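Local atomic coordinates of fibrillarin-like rRNA/tRNA 2'-O-methyltransferase (Methanocaldococcus jannaschii, PDB entry 1FBN), a protein that probably methylates ribose 2'-hydroxyls of rRNA and tRNA with S-adenosyl-L-methionine, at sites chosen by a guide RNA, as part of box C/D ribonucleoprotein particles. Residues I25-I30 / P89-D94; K65-M70 / Y173-I178; I72-K77 / A96-V101. One frame throughout, in Å; residues are numbered along the deposited sequence.

Overall arrangement
From the N terminus, the first segment met is strand 25-28, the third strand of the antiparallel sheet in chain order; it waits for helix 87-95, where contact 1 closes a loop of 58 residues. Within that loop helix 58-64 ends and residues 65-70 lead off to meet strand 172-179 in contact 2. Contact 3, between 72-77 and 96-101, is nested inside contact 2, while contact 1 crosses both. Contact 1 ties the antiparallel sheet to the methyltransferase domain, contact 2 lays a loop on the mixed sheet, and contact 3 starts two of that sheet's parallel strands. V92 CG1 packs on V101 CG2, joining contacts 1 and 3; I72 CD1 on M175 SE links contacts 2 and 3.

Contact 1 of 3, residues I25-I30 / P89-D94; sequences IATKSI and PSHVAD
H91 is the first residue of the helix to meet the strand: the edge of its imidazole turns to T27, whose CG2 lies 3.8 Å from H91 CD2, and the two side chains cross at about a right angle. The same ring stacks on W52. A93, two residues further on, offers its CB to I30 CD1 at 4.1 Å. D94 then does most of the work. Its OD1 accepts the backbone N-H of I30 at 3.1 Å, the nitrogen coming from above the carboxylate plane, 57° out of it. I30 CG1, held between its own backbone N and carbonyl carbon (chi1 59°), rests 3.3 Å from D94 OD1. The other oxygen, D94 OD2, appears to take a hydrogen bond from T27 OG1, although the hydroxyl is less surely placed. R121 and R50 add salt bridges to D94 OD1 and OD2 respectively. A water 2.7 Å from K28 O and 2.8 Å from D94 O joins the two backbones. An alanine at D94 would probably leave the I30 N-H without this acceptor and R50 and R121 without the carboxylate that balances their charge. Here the N-terminal antiparallel sheet of fibrillarin docks on helix 87-95, which follows strand 77-81 of the Rossmann-like methyltransferase fold, close to T87 of the predicted S-adenosyl-L-methionine site.

Contact 2 of 3, residues K65-M70 / Y173-I178; sequences KGLKVM and YGMIAI
The amides of V69 and K68 both donate to one carboxylate oxygen, D209 OD2, and that grip fixes the loop just where V69 reaches over to Y173. The loop follows a Schellman motif: G66, with phi at 108°, is the C' residue that ends helix 58-64 and lets the chain turn off along the Rossmann-like mixed sheet. Strand 172-179 is an inner strand of that sheet, and the loop keeps its distance, the CA atoms of M70 and M175 being 9.0 Å apart; the contact is made almost wholly by side chains, and no hydrogen bond crosses it.

V69 and Y173 meet at about a right angle. V69 CG1, anti to the backbone N, comes obliquely to the tyrosine ring and lies 3.9 Å from Y173 CE2, while V208 packs on V69 and both P71 and I226 pack on Y173. The other meeting point is M175, which, like M70, is present as selenomethionine. L67 leans on V224 of strand 220-227 and V211 of the outermost strand 205-212 and brings its CD2 within 4.0 Å of M175 CE, so the leucine bridges those strands and the methionine tip. L59 of helix 58-64 touches both M70 and M175, and F10 packs on M70. The M175 chain is extended as far as SE and then bends at chi3 (85°), which sets its methyl CE 3.9 Å from M70 SE.

Contact 3 of 3, residues I72-K77 / A96-V101; sequences IKRDSK and ADKGIV
R74 O and S76 O reach across to K98 N and I100 N, at 2.8 Å and 3.1 Å, so that two type I turns, K73 to S76 and A96 to G99, lie against each other and lead into a parallel bridge between K77 and I100. G99 fits tightly: its CA lies 3.2 Å from S76 O in a CA-H...O contact, and a side chain there would run into that same oxygen. A96 CB is lodged against the first turn, 3.3 Å from K73 O, with I72 CG2 also against it. S76 steadies the turn from within, its OG accepting the K73 N-H at 2.7 Å.

The charged side chains meet beside the turns. R74 and D97 form a salt bridge in which the carboxylate lies over one face of the guanidinium, the two planes 83° apart. R74 NH2 is 3.0 Å from D97 OD2, but OD2 lies well out of the guanidinium plane and no N-H points at it, so the attraction is one of charge; OD1 sits 3.5 Å above the plane, over its centre. D97 CG sits between its own backbone N and carbonyl carbon (chi1 62°), on the side of the arginine. K98 runs beside R74 in the same direction, its CG 3.2 Å from R74 NH1, and its bent chain ends with the ammonium apart from the guanidinium. E11 accepts the backbone N-H of R74, and N123 ND2 donates to A96 O.

The two segments enter strands 77-81 and 100-105, which with helix 87-95 make a beta-alpha-beta crossover of the Rossmann-like methyltransferase fold; of the predicted cofactor residues, T87 and T88 begin the helix after strand 77-81, and E105 ends strand 100-105.

Contact 1 of 3, residues I25-I30 / P89-D94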
ATOM      1  N   ILE A  25      -9.287  -4.813 -11.111  1.00 20.59           N
ATOM      2  CA  ILE A  25      -9.522  -5.142  -9.705  1.00 20.88           C
ATOM      3  C   ILE A  25     -10.269  -4.020  -9.005  1.00 20.81           C
ATOM      4  O   ILE A  25     -10.271  -2.879  -9.464  1.00 20.21           O
ATOM      5  CB  ILE A  25      -8.217  -5.426  -8.918  1.00 21.88           C
ATOM      6  CG1 ILE A  25      -7.303  -4.199  -8.938  1.00 18.76           C
ATOM      7  CG2 ILE A  25      -7.531  -6.694  -9.448  1.00 18.29           C
ATOM      8  CD1 ILE A  25      -6.075  -4.354  -8.057  1.00 22.26           C
ATOM      9  N   ALA A  26     -10.875  -4.344  -7.869  1.00 19.80           N
ATOM     10  CA  ALA A  26     -11.637  -3.361  -7.118  1.00 20.19           C
ATOM     11  C   ALA A  26     -11.736  -3.726  -5.645  1.00 20.23           C
ATOM     12  O   ALA A  26     -11.343  -4.818  -5.230  1.00 19.97           O
ATOM     13  CB  ALA A  26     -13.041  -3.233  -7.717  1.00 19.87           C
ATOM     14  N   THR A  27     -12.207  -2.771  -4.851  1.00 19.68           N
ATOM     15  CA  THR A  27     -12.419  -2.992  -3.428  1.00 20.08           C
ATOM     16  C   THR A  27     -13.877  -2.630  -3.132  1.00 21.27           C
ATOM     17  O   THR A  27     -14.517  -1.891  -3.892  1.00 21.16           O
ATOM     18  CB  THR A  27     -11.462  -2.154  -2.536  1.00 18.23           C
ATOM     19  OG1 THR A  27     -11.545  -0.772  -2.892  1.00 18.86           O
ATOM     20  CG2 THR A  27     -10.024  -2.631  -2.683  1.00 18.73           C
ATOM     21  N   LYS A  28     -14.420  -3.220  -2.073  1.00 20.53           N
ATOM     22  CA  LYS A  28     -15.793  -2.961  -1.665  1.00 23.11           C
ATOM     23  C   LYS A  28     -15.774  -1.699  -0.791  1.00 23.95           C
ATOM     24  O   LYS A  28     -15.242  -1.706   0.321  1.00 22.81           O
ATOM     25  CB  LYS A  28     -16.321  -4.166  -0.890  1.00 25.09           C
ATOM     26  CG  LYS A  28     -17.802  -4.143  -0.616  1.00 30.03           C
ATOM     27  CD  LYS A  28     -18.228  -5.427   0.070  1.00 31.60           C
ATOM     28  CE  LYS A  28     -18.058  -6.624  -0.844  1.00 32.41           C
ATOM     29  NZ  LYS A  28     -18.492  -7.882  -0.175  1.00 35.13           N
ATOM     30  N   SER A  29     -16.320  -0.609  -1.326  1.00 24.78           N
ATOM     31  CA  SER A  29     -16.351   0.686  -0.639  1.00 25.74           C
ATOM     32  C   SER A  29     -16.979   0.702   0.760  1.00 26.02           C
ATOM     33  O   SER A  29     -18.051   0.128   0.974  1.00 26.09           O
ATOM     34  CB  SER A  29     -17.056   1.719  -1.526  1.00 24.84           C
ATOM     35  OG  SER A  29     -17.109   2.994  -0.906  1.00 23.67           O
ATOM     36  N   ILE A  30     -16.297   1.347   1.708  1.00 24.94           N
ATOM     37  CA  ILE A  30     -16.821   1.470   3.071  1.00 26.76           C
ATOM     38  C   ILE A  30     -17.547   2.814   3.280  1.00 26.36           C
ATOM     39  O   ILE A  30     -18.057   3.091   4.364  1.00 27.85           O
ATOM     40  CB  ILE A  30     -15.737   1.273   4.167  1.00 25.16           C
ATOM     41  CG1 ILE A  30     -14.617   2.301   4.015  1.00 25.25           C
ATOM     42  CG2 ILE A  30     -15.217  -0.157   4.147  1.00 22.55           C
ATOM     43  CD1 ILE A  30     -13.652   2.321   5.182  1.00 27.34           C
ATOM     44  N   PRO A  89      -4.586   4.810   0.208  1.00 20.78           N
ATOM     45  CA  PRO A  89      -5.152   4.696   1.557  1.00 19.72           C
ATOM     46  C   PRO A  89      -6.656   4.407   1.565  1.00 18.61           C
ATOM     47  O   PRO A  89      -7.138   3.674   2.416  1.00 20.38           O
ATOM     48  CB  PRO A  89      -4.839   6.059   2.165  1.00 20.14           C
ATOM     49  CG  PRO A  89      -3.512   6.372   1.568  1.00 20.13           C
ATOM     50  CD  PRO A  89      -3.737   6.014   0.111  1.00 18.84           C
ATOM     51  N   SER A  90      -7.400   4.958   0.610  1.00 18.33           N
ATOM     52  CA  SER A  90      -8.841   4.711   0.574  1.00 18.34           C
ATOM     53  C   SER A  90      -9.164   3.242   0.285  1.00 18.36           C
ATOM     54  O   SER A  90     -10.060   2.664   0.903  1.00 19.00           O
ATOM     55  CB  SER A  90      -9.536   5.632  -0.433  1.00 16.53           C
ATOM     56  OG  SER A  90      -9.122   5.376  -1.761  1.00 18.92           O
ATOM     57  N   HIS A  91      -8.412   2.637  -0.632  1.00 18.19           N
ATOM     58  CA  HIS A  91      -8.620   1.236  -0.989  1.00 18.09           C
ATOM     59  C   HIS A  91      -8.155   0.292   0.109  1.00 18.15           C
ATOM     60  O   HIS A  91      -8.771  -0.748   0.339  1.00 18.54           O
ATOM     61  CB  HIS A  91      -7.933   0.900  -2.315  1.00 16.36           C
ATOM     62  CG  HIS A  91      -8.675   1.390  -3.520  1.00 16.97           C
ATOM     63  ND1 HIS A  91      -8.307   2.523  -4.215  1.00 19.78           N
ATOM     64  CD2 HIS A  91      -9.762   0.897  -4.157  1.00 16.00           C
ATOM     65  CE1 HIS A  91      -9.135   2.703  -5.229  1.00 14.56           C
ATOM     66  NE2 HIS A  91     -10.027   1.729  -5.217  1.00 18.43           N
ATOM     67  N   VAL A  92      -7.062   0.648   0.780  1.00 19.10           N
ATOM     68  CA  VAL A  92      -6.541  -0.172   1.871  1.00 18.73           C
ATOM     69  C   VAL A  92      -7.564  -0.176   3.012  1.00 20.22           C
ATOM     70  O   VAL A  92      -7.761  -1.199   3.668  1.00 21.75           O
ATOM     71  CB  VAL A  92      -5.172   0.348   2.379  1.00 19.27           C
ATOM     72  CG1 VAL A  92      -4.764  -0.380   3.652  1.00 19.52           C
ATOM     73  CG2 VAL A  92      -4.102   0.150   1.305  1.00 19.35           C
ATOM     74  N   ALA A  93      -8.236   0.961   3.209  1.00 19.75           N
ATOM     75  CA  ALA A  93      -9.259   1.108   4.247  1.00 20.08           C
ATOM     76  C   ALA A  93     -10.480   0.246   3.919  1.00 21.48           C
ATOM     77  O   ALA A  93     -11.153  -0.261   4.819  1.00 22.44           O
ATOM     78  CB  ALA A  93      -9.660   2.564   4.383  1.00 19.43           C
ATOM     79  N   ASP A  94     -10.771   0.103   2.629  1.00 22.03           N
ATOM     80  CA  ASP A  94     -11.885  -0.727   2.177  1.00 21.35           C
ATOM     81  C   ASP A  94     -11.589  -2.184   2.513  1.00 22.27           C
ATOM     82  O   ASP A  94     -12.459  -2.903   2.996  1.00 25.79           O
ATOM     83  CB  ASP A  94     -12.073  -0.610   0.663  1.00 18.93           C
ATOM     84  CG  ASP A  94     -12.754   0.675   0.248  1.00 19.90           C
ATOM     85  OD1 ASP A  94     -13.279   1.405   1.116  1.00 22.45           O
ATOM     86  OD2 ASP A  94     -12.776   0.952  -0.967  1.00 20.31           O
TER
HETATM   87  O   HOH W   1     -15.128  -3.426   2.391  1.00 27.82           O

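Contact 2 of 3, residues K65-M70 / Y173-I178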
ATOM      1  N   LYS A  65       0.162  -6.665 -11.862  1.00 20.67           N
ATOM      2  CA  LYS A  65       1.390  -7.247 -12.397  1.00 19.71           C
ATOM      3  C   LYS A  65       1.821  -8.583 -11.788  1.00 20.27           C
ATOM      4  O   LYS A  65       2.952  -9.028 -12.014  1.00 21.61           O
ATOM      5  CB  LYS A  65       2.541  -6.238 -12.322  1.00 19.40           C
ATOM      6  CG  LYS A  65       2.397  -5.040 -13.262  1.00 20.32           C
ATOM      7  CD  LYS A  65       2.277  -5.460 -14.728  1.00 20.76           C
ATOM      8  CE  LYS A  65       3.449  -6.337 -15.185  1.00 22.14           C
ATOM      9  NZ  LYS A  65       4.789  -5.715 -14.977  1.00 24.50           N
ATOM     10  N   GLY A  66       0.958  -9.191 -10.975  1.00 19.91           N
ATOM     11  CA  GLY A  66       1.283 -10.494 -10.411  1.00 19.69           C
ATOM     12  C   GLY A  66       1.639 -10.705  -8.948  1.00 19.89           C
ATOM     13  O   GLY A  66       2.194 -11.750  -8.612  1.00 20.32           O
ATOM     14  N   LEU A  67       1.333  -9.750  -8.076  1.00 18.65           N
ATOM     15  CA  LEU A  67       1.624  -9.907  -6.651  1.00 17.72           C
ATOM     16  C   LEU A  67       0.904 -11.162  -6.154  1.00 19.07           C
ATOM     17  O   LEU A  67      -0.288 -11.339  -6.419  1.00 18.38           O
ATOM     18  CB  LEU A  67       1.115  -8.691  -5.869  1.00 18.58           C
ATOM     19  CG  LEU A  67       1.377  -8.676  -4.363  1.00 18.79           C
ATOM     20  CD1 LEU A  67       2.859  -8.492  -4.106  1.00 20.70           C
ATOM     21  CD2 LEU A  67       0.599  -7.561  -3.699  1.00 18.65           C
ATOM     22  N   LYS A  68       1.635 -12.041  -5.466  1.00 19.48           N
ATOM     23  CA  LYS A  68       1.058 -13.285  -4.937  1.00 19.42           C
ATOM     24  C   LYS A  68       0.868 -13.259  -3.420  1.00 19.42           C
ATOM     25  O   LYS A  68       0.016 -13.971  -2.881  1.00 20.14           O
ATOM     26  CB  LYS A  68       1.918 -14.495  -5.326  1.00 17.43           C
ATOM     27  CG  LYS A  68       2.110 -14.679  -6.824  1.00 15.85           C
ATOM     28  CD  LYS A  68       0.787 -14.850  -7.545  1.00 16.16           C
ATOM     29  CE  LYS A  68       1.000 -14.866  -9.043  1.00 20.60           C
ATOM     30  NZ  LYS A  68      -0.286 -14.851  -9.777  1.00 25.69           N
ATOM     31  N   VAL A  69       1.678 -12.458  -2.734  1.00 19.32           N
ATOM     32  CA  VAL A  69       1.595 -12.340  -1.282  1.00 20.00           C
ATOM     33  C   VAL A  69       0.979 -10.992  -0.905  1.00 20.11           C
ATOM     34  O   VAL A  69       1.617  -9.948  -1.050  1.00 20.45           O
ATOM     35  CB  VAL A  69       2.997 -12.450  -0.616  1.00 20.15           C
ATOM     36  CG1 VAL A  69       2.865 -12.473   0.903  1.00 18.72           C
ATOM     37  CG2 VAL A  69       3.724 -13.692  -1.108  1.00 20.32           C
HETATM   38  N   MSE A  70      -0.280 -11.016  -0.478  1.00 20.24           N
HETATM   39  CA  MSE A  70      -0.979  -9.803  -0.055  1.00 19.19           C
HETATM   40  C   MSE A  70      -1.406 -10.033   1.392  1.00 19.93           C
HETATM   41  O   MSE A  70      -2.434 -10.659   1.659  1.00 21.20           O
HETATM   42  CB  MSE A  70      -2.189  -9.523  -0.954  1.00 19.39           C
HETATM   43  CG  MSE A  70      -3.053  -8.352  -0.492  1.00 18.46           C
HETATM   44 SE   MSE A  70      -2.129  -6.831  -0.241  1.00 11.94          SE
HETATM   45  CE  MSE A  70      -3.454  -5.649  -0.390  1.00 19.05           C
ATOM     46  N   TYR A 173       4.299  -8.264   8.100  1.00 19.05           N
ATOM     47  CA  TYR A 173       4.844  -7.992   6.774  1.00 18.33           C
ATOM     48  C   TYR A 173       5.177  -6.544   6.463  1.00 19.87           C
ATOM     49  O   TYR A 173       4.505  -5.613   6.921  1.00 19.15           O
ATOM     50  CB  TYR A 173       3.873  -8.482   5.696  1.00 19.54           C
ATOM     51  CG  TYR A 173       3.722  -9.976   5.614  1.00 21.27           C
ATOM     52  CD1 TYR A 173       2.946 -10.669   6.541  1.00 21.70           C
ATOM     53  CD2 TYR A 173       4.353 -10.700   4.609  1.00 22.23           C
ATOM     54  CE1 TYR A 173       2.803 -12.050   6.472  1.00 23.18           C
ATOM     55  CE2 TYR A 173       4.215 -12.084   4.529  1.00 23.83           C
ATOM     56  CZ  TYR A 173       3.442 -12.750   5.466  1.00 23.82           C
ATOM     57  OH  TYR A 173       3.337 -14.118   5.420  1.00 25.33           O
ATOM     58  N   GLY A 174       6.198  -6.384   5.625  1.00 18.84           N
ATOM     59  CA  GLY A 174       6.616  -5.072   5.180  1.00 17.40           C
ATOM     60  C   GLY A 174       6.423  -5.015   3.674  1.00 18.40           C
ATOM     61  O   GLY A 174       6.875  -5.912   2.957  1.00 18.92           O
HETATM   62  N   MSE A 175       5.672  -4.019   3.207  1.00 15.99           N
HETATM   63  CA  MSE A 175       5.428  -3.824   1.779  1.00 16.32           C
HETATM   64  C   MSE A 175       6.074  -2.488   1.426  1.00 15.95           C
HETATM   65  O   MSE A 175       5.757  -1.468   2.033  1.00 16.33           O
HETATM   66  CB  MSE A 175       3.923  -3.770   1.477  1.00 13.92           C
HETATM   67  CG  MSE A 175       3.153  -5.033   1.831  1.00 14.66           C
HETATM   68 SE   MSE A 175       1.418  -4.990   1.297  1.00 12.76          SE
HETATM   69  CE  MSE A 175       1.582  -5.560  -0.389  1.00 17.70           C
ATOM     70  N   ILE A 176       6.997  -2.491   0.471  1.00 16.14           N
ATOM     71  CA  ILE A 176       7.670  -1.252   0.095  1.00 15.29           C
ATOM     72  C   ILE A 176       7.853  -1.085  -1.415  1.00 15.65           C
ATOM     73  O   ILE A 176       8.400  -1.960  -2.097  1.00 15.41           O
ATOM     74  CB  ILE A 176       9.044  -1.114   0.836  1.00 16.78           C
ATOM     75  CG1 ILE A 176       9.683   0.250   0.554  1.00 16.03           C
ATOM     76  CG2 ILE A 176       9.991  -2.246   0.441  1.00 17.46           C
ATOM     77  CD1 ILE A 176      10.970   0.491   1.310  1.00 17.70           C
ATOM     78  N   ALA A 177       7.334   0.024  -1.936  1.00 14.33           N
ATOM     79  CA  ALA A 177       7.448   0.351  -3.353  1.00 15.38           C
ATOM     80  C   ALA A 177       8.713   1.188  -3.499  1.00 16.72           C
ATOM     81  O   ALA A 177       8.791   2.303  -2.992  1.00 16.79           O
ATOM     82  CB  ALA A 177       6.230   1.142  -3.816  1.00 15.85           C
ATOM     83  N   ILE A 178       9.710   0.637  -4.182  1.00 17.76           N
ATOM     84  CA  ILE A 178      10.982   1.321  -4.360  1.00 17.49           C
ATOM     85  C   ILE A 178      11.234   1.884  -5.757  1.00 19.82           C
ATOM     86  O   ILE A 178      11.174   1.166  -6.757  1.00 17.63           O
ATOM     87  CB  ILE A 178      12.160   0.395  -3.976  1.00 17.08           C
ATOM     88  CG1 ILE A 178      12.002  -0.082  -2.529  1.00 17.47           C
ATOM     89  CG2 ILE A 178      13.490   1.123  -4.154  1.00 16.09           C
ATOM     90  CD1 ILE A 178      13.156  -0.931  -2.018  1.00 15.72           C
TER

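Contact 3 of 3, residues I72-K77 / A96-V101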
ATOM      1  N   ILE A  72      -2.353  -7.775   3.735  1.00 24.63           N
ATOM      2  CA  ILE A  72      -3.396  -6.908   4.274  1.00 27.16           C
ATOM      3  C   ILE A  72      -4.739  -7.631   4.257  1.00 29.35           C
ATOM      4  O   ILE A  72      -5.267  -7.948   3.195  1.00 31.91           O
ATOM      5  CB  ILE A  72      -3.490  -5.577   3.488  1.00 27.72           C
ATOM      6  CG1 ILE A  72      -2.170  -4.807   3.617  1.00 26.20           C
ATOM      7  CG2 ILE A  72      -4.666  -4.733   3.998  1.00 27.56           C
ATOM      8  CD1 ILE A  72      -2.097  -3.537   2.794  1.00 24.56           C
ATOM      9  N   LYS A  73      -5.269  -7.898   5.447  1.00 30.10           N
ATOM     10  CA  LYS A  73      -6.546  -8.590   5.610  1.00 30.01           C
ATOM     11  C   LYS A  73      -7.614  -7.635   6.162  1.00 28.00           C
ATOM     12  O   LYS A  73      -7.336  -6.460   6.408  1.00 24.46           O
ATOM     13  CB  LYS A  73      -6.372  -9.775   6.565  1.00 32.82           C
ATOM     14  CG  LYS A  73      -5.248 -10.737   6.203  1.00 35.66           C
ATOM     15  CD  LYS A  73      -5.551 -11.532   4.947  1.00 40.19           C
ATOM     16  CE  LYS A  73      -4.495 -12.603   4.703  1.00 42.30           C
ATOM     17  NZ  LYS A  73      -4.865 -13.507   3.578  1.00 44.80           N
ATOM     18  N   ARG A  74      -8.822  -8.155   6.384  1.00 26.79           N
ATOM     19  CA  ARG A  74      -9.936  -7.354   6.898  1.00 26.84           C
ATOM     20  C   ARG A  74      -9.691  -6.757   8.273  1.00 28.41           C
ATOM     21  O   ARG A  74     -10.074  -5.617   8.532  1.00 29.08           O
ATOM     22  CB  ARG A  74     -11.232  -8.169   6.946  1.00 25.71           C
ATOM     23  CG  ARG A  74     -11.836  -8.480   5.595  1.00 29.54           C
ATOM     24  CD  ARG A  74     -13.036  -9.404   5.734  1.00 33.47           C
ATOM     25  NE  ARG A  74     -14.312  -8.721   5.531  1.00 38.11           N
ATOM     26  CZ  ARG A  74     -15.149  -8.385   6.507  1.00 41.27           C
ATOM     27  NH1 ARG A  74     -14.848  -8.662   7.767  1.00 48.57           N
ATOM     28  NH2 ARG A  74     -16.299  -7.786   6.224  1.00 39.08           N
ATOM     29  N   ASP A  75      -9.062  -7.527   9.155  1.00 28.05           N
ATOM     30  CA  ASP A  75      -8.794  -7.070  10.517  1.00 29.59           C
ATOM     31  C   ASP A  75      -7.356  -6.599  10.753  1.00 27.32           C
ATOM     32  O   ASP A  75      -6.925  -6.454  11.898  1.00 26.69           O
ATOM     33  CB  ASP A  75      -9.153  -8.182  11.511  1.00 31.71           C
ATOM     34  CG  ASP A  75      -8.293  -9.427  11.339  1.00 38.26           C
ATOM     35  OD1 ASP A  75      -7.678  -9.608  10.261  1.00 42.28           O
ATOM     36  OD2 ASP A  75      -8.228 -10.230  12.293  1.00 43.78           O
ATOM     37  N   SER A  76      -6.618  -6.362   9.675  1.00 25.18           N
ATOM     38  CA  SER A  76      -5.230  -5.921   9.787  1.00 23.90           C
ATOM     39  C   SER A  76      -5.087  -4.484  10.277  1.00 24.83           C
ATOM     40  O   SER A  76      -5.932  -3.628  10.009  1.00 24.16           O
ATOM     41  CB  SER A  76      -4.509  -6.037   8.436  1.00 24.35           C
ATOM     42  OG  SER A  76      -4.394  -7.376   8.001  1.00 25.58           O
ATOM     43  N   LYS A  77      -4.027  -4.241  11.034  1.00 22.49           N
ATOM     44  CA  LYS A  77      -3.719  -2.907  11.509  1.00 23.97           C
ATOM     45  C   LYS A  77      -2.470  -2.600  10.701  1.00 22.46           C
ATOM     46  O   LYS A  77      -1.501  -3.358  10.726  1.00 22.14           O
ATOM     47  CB  LYS A  77      -3.446  -2.911  13.013  1.00 29.24           C
ATOM     48  CG  LYS A  77      -4.674  -3.310  13.824  1.00 35.71           C
ATOM     49  CD  LYS A  77      -4.373  -3.525  15.298  1.00 42.77           C
ATOM     50  CE  LYS A  77      -4.192  -2.213  16.041  1.00 46.56           C
ATOM     51  NZ  LYS A  77      -4.041  -2.440  17.508  1.00 48.88           N
ATOM     52  N   ALA A  96      -9.233  -3.481   4.762  1.00 19.88           N
ATOM     53  CA  ALA A  96      -9.173  -3.650   6.207  1.00 20.72           C
ATOM     54  C   ALA A  96     -10.330  -2.918   6.905  1.00 22.71           C
ATOM     55  O   ALA A  96     -10.116  -2.061   7.768  1.00 21.72           O
ATOM     56  CB  ALA A  96      -7.836  -3.163   6.722  1.00 16.63           C
ATOM     57  N   ASP A  97     -11.556  -3.280   6.533  1.00 24.35           N
ATOM     58  CA  ASP A  97     -12.754  -2.664   7.094  1.00 25.80           C
ATOM     59  C   ASP A  97     -12.964  -2.977   8.575  1.00 27.05           C
ATOM     60  O   ASP A  97     -13.683  -2.257   9.267  1.00 29.71           O
ATOM     61  CB  ASP A  97     -13.993  -3.037   6.269  1.00 30.08           C
ATOM     62  CG  ASP A  97     -14.277  -4.536   6.256  1.00 29.94           C
ATOM     63  OD1 ASP A  97     -13.341  -5.336   6.049  1.00 32.16           O
ATOM     64  OD2 ASP A  97     -15.456  -4.911   6.435  1.00 32.56           O
ATOM     65  N   LYS A  98     -12.334  -4.050   9.049  1.00 26.38           N
ATOM     66  CA  LYS A  98     -12.414  -4.453  10.453  1.00 25.14           C
ATOM     67  C   LYS A  98     -11.085  -4.118  11.148  1.00 26.06           C
ATOM     68  O   LYS A  98     -10.829  -4.556  12.273  1.00 25.90           O
ATOM     69  CB  LYS A  98     -12.676  -5.958  10.566  1.00 26.96           C
ATOM     70  CG  LYS A  98     -13.918  -6.477   9.853  1.00 31.51           C
ATOM     71  CD  LYS A  98     -15.205  -6.110  10.574  1.00 36.89           C
ATOM     72  CE  LYS A  98     -15.698  -4.724  10.190  1.00 41.92           C
ATOM     73  NZ  LYS A  98     -16.920  -4.331  10.951  1.00 45.61           N
ATOM     74  N   GLY A  99     -10.237  -3.359  10.455  1.00 24.28           N
ATOM     75  CA  GLY A  99      -8.944  -2.978  10.996  1.00 21.44           C
ATOM     76  C   GLY A  99      -8.705  -1.481  11.105  1.00 20.21           C
ATOM     77  O   GLY A  99      -9.650  -0.691  11.194  1.00 20.18           O
ATOM     78  N   ILE A 100      -7.431  -1.092  11.103  1.00 21.02           N
ATOM     79  CA  ILE A 100      -7.032   0.310  11.225  1.00 19.94           C
ATOM     80  C   ILE A 100      -5.850   0.638  10.325  1.00 19.44           C
ATOM     81  O   ILE A 100      -4.979  -0.198  10.096  1.00 19.75           O
ATOM     82  CB  ILE A 100      -6.627   0.659  12.689  1.00 22.78           C
ATOM     83  CG1 ILE A 100      -7.832   0.531  13.614  1.00 27.23           C
ATOM     84  CG2 ILE A 100      -6.103   2.085  12.782  1.00 20.96           C
ATOM     85  CD1 ILE A 100      -7.509   0.792  15.057  1.00 34.96           C
ATOM     86  N   VAL A 101      -5.834   1.865   9.816  1.00 18.77           N
ATOM     87  CA  VAL A 101      -4.754   2.337   8.965  1.00 19.81           C
ATOM     88  C   VAL A 101      -4.202   3.649   9.518  1.00 20.17           C
ATOM     89  O   VAL A 101      -4.903   4.663   9.541  1.00 19.08           O
ATOM     90  CB  VAL A 101      -5.223   2.580   7.520  1.00 19.34           C
ATOM     91  CG1 VAL A 101      -4.034   2.934   6.646  1.00 18.35           C
ATOM     92  CG2 VAL A 101      -5.933   1.354   6.983  1.00 19.59           C
TER